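Local coordinates for protein NRD1 (Saccharomyces cerevisiae, PDB 3CLJ), which binds the phosphorylated C-terminal domain of RNA polymerase II as part of the Nrd1-Nab3-Sen1 transcription termination complex, at residues L62-D66 / L123-W127. Residues are numbered along the deposited sequence; the frame is centred on the assembly and turned at random.
Sequences LYIID and LLDIW
Asp-66 and Trp-127 show how a single buried polar bond can be set into an otherwise oily helix pair. The indole NE1 of Trp-127 gives its hydrogen to OD1 of Asp-66 at 2.7 Å, with an N-H...O angle of 151°. OD1 lies almost exactly in the indole plane but receives the N-H on its anti side, somewhat out of the carboxylate plane, and the two flat groups are turned only moderately against each other. With CG of Asp-66 anti to the backbone N (chi1 178°), the carboxylate reaches across to the pyrrole edge. Farther along that rim, CZ2 of Trp-127 comes 3.8 Å from the carbonyl O of Leu-62, an oxygen already engaged by the backbone N of Asp-66.

Leu-123 fills the space beside this bond with both its methyls. Leu-123 CD1 lies 3.7 Å from the carboxylate carbon CG of Asp-66. Leu-123 CD2 meets Leu-62 CB at 3.7 Å and Tyr-63 CD1, on the phenol ring, at 3.9 Å. The benzo end of the indole is bordered more loosely by Leu-62 CD2 and Ile-65 CG2, each 4.3 Å from Trp-127 CH2.

These segments belong to helices 58-77 and 114-130 of the all-helical CTD-interacting domain, and run nearly parallel, their local axes 11.6 Å apart and inclined by 16°. A phenylalanine at Trp-127 would probably leave Asp-66 OD1 without its indole donor and open a gap near Leu-62 and Ile-65.

In the next shell, Arg-70 forms a salt bridge through NE with the same OD1, probably helping to hold the carboxylate negatively charged and in position. Phe-133 packs edge-to-face with the indole, and helix 90-111 supplies Ile-101 against Trp-127 and Leu-104 against Ile-65.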
# COMPACT_ATOMS: atom_id res chain seq x y z
N LEU A 62 -0.01 -4.65 0.30
CA LEU A 62 0.93 -3.80 -0.46
C LEU A 62 0.38 -3.43 -1.87
O LEU A 62 0.70 -2.34 -2.41
CB LEU A 62 2.32 -4.48 -0.56
CG LEU A 62 3.06 -4.61 0.79
CD1 LEU A 62 4.33 -5.50 0.62
CD2 LEU A 62 3.41 -3.30 1.49
N TYR A 63 -0.44 -4.32 -2.43
CA TYR A 63 -1.19 -4.02 -3.69
C TYR A 63 -2.18 -2.87 -3.45
O TYR A 63 -2.37 -1.98 -4.29
CB TYR A 63 -1.93 -5.24 -4.22
CG TYR A 63 -1.04 -6.32 -4.87
CD1 TYR A 63 0.30 -6.06 -5.21
CD2 TYR A 63 -1.57 -7.57 -5.16
CE1 TYR A 63 1.10 -7.05 -5.84
CE2 TYR A 63 -0.81 -8.56 -5.76
CZ TYR A 63 0.51 -8.30 -6.12
OH TYR A 63 1.23 -9.29 -6.73
N ILE A 64 -2.83 -2.88 -2.29
CA ILE A 64 -3.77 -1.81 -1.98
C ILE A 64 -3.03 -0.45 -1.88
O ILE A 64 -3.46 0.57 -2.45
CB ILE A 64 -4.54 -2.07 -0.65
CG1 ILE A 64 -5.62 -3.16 -0.81
CG2 ILE A 64 -5.28 -0.80 -0.17
CD1 ILE A 64 -6.12 -3.79 0.58
N ILE A 65 -1.90 -0.45 -1.17
CA ILE A 65 -1.00 0.71 -1.11
C ILE A 65 -0.37 1.13 -2.46
O ILE A 65 -0.22 2.35 -2.74
CB ILE A 65 0.11 0.48 0.02
CG1 ILE A 65 -0.56 0.49 1.39
CG2 ILE A 65 1.30 1.49 -0.12
CD1 ILE A 65 0.27 -0.20 2.49
N ASP A 66 0.02 0.15 -3.28
CA ASP A 66 0.46 0.42 -4.63
C ASP A 66 -0.58 1.16 -5.43
O ASP A 66 -0.27 2.09 -6.14
CB ASP A 66 0.79 -0.92 -5.38
CG ASP A 66 1.20 -0.69 -6.80
OD1 ASP A 66 2.22 -0.00 -7.04
OD2 ASP A 66 0.52 -1.17 -7.73
N LEU A 123 7.06 -5.51 -7.25
CA LEU A 123 6.40 -4.32 -6.83
C LEU A 123 7.39 -3.22 -6.40
O LEU A 123 7.21 -2.02 -6.75
CB LEU A 123 5.43 -4.70 -5.69
CG LEU A 123 4.24 -3.85 -5.35
CD1 LEU A 123 3.25 -3.72 -6.53
CD2 LEU A 123 3.58 -4.32 -4.00
N LEU A 124 8.43 -3.59 -5.62
CA LEU A 124 9.55 -2.65 -5.36
C LEU A 124 10.15 -2.08 -6.63
O LEU A 124 10.56 -0.89 -6.68
CB LEU A 124 10.67 -3.32 -4.49
CG LEU A 124 10.16 -3.52 -3.05
CD1 LEU A 124 11.10 -4.38 -2.19
CD2 LEU A 124 9.90 -2.11 -2.38
N ASP A 125 10.23 -2.91 -7.67
CA ASP A 125 10.82 -2.46 -8.95
C ASP A 125 9.94 -1.44 -9.66
O ASP A 125 10.42 -0.43 -10.20
CB ASP A 125 11.14 -3.65 -9.84
CG ASP A 125 12.36 -4.43 -9.34
OD1 ASP A 125 13.09 -3.88 -8.48
OD2 ASP A 125 12.59 -5.58 -9.81
N ILE A 126 8.64 -1.69 -9.65
CA ILE A 126 7.63 -0.73 -10.12
C ILE A 126 7.65 0.55 -9.28
O ILE A 126 7.65 1.65 -9.84
CB ILE A 126 6.23 -1.42 -10.14
CG1 ILE A 126 6.13 -2.41 -11.33
CG2 ILE A 126 5.05 -0.43 -10.12
CD1 ILE A 126 5.26 -3.56 -10.94
N TRP A 127 7.72 0.45 -7.96
CA TRP A 127 7.84 1.67 -7.13
C TRP A 127 9.07 2.50 -7.50
O TRP A 127 9.02 3.73 -7.61
CB TRP A 127 7.85 1.28 -5.64
CG TRP A 127 6.49 0.76 -5.22
CD1 TRP A 127 5.34 0.69 -6.03
CD2 TRP A 127 6.09 0.24 -3.94
NE1 TRP A 127 4.29 0.21 -5.33
CE2 TRP A 127 4.69 -0.07 -4.04
CE3 TRP A 127 6.74 0.06 -2.71
CZ2 TRP A 127 3.96 -0.54 -2.97
CZ3 TRP A 127 6.01 -0.45 -1.66
CH2 TRP A 127 4.63 -0.75 -1.79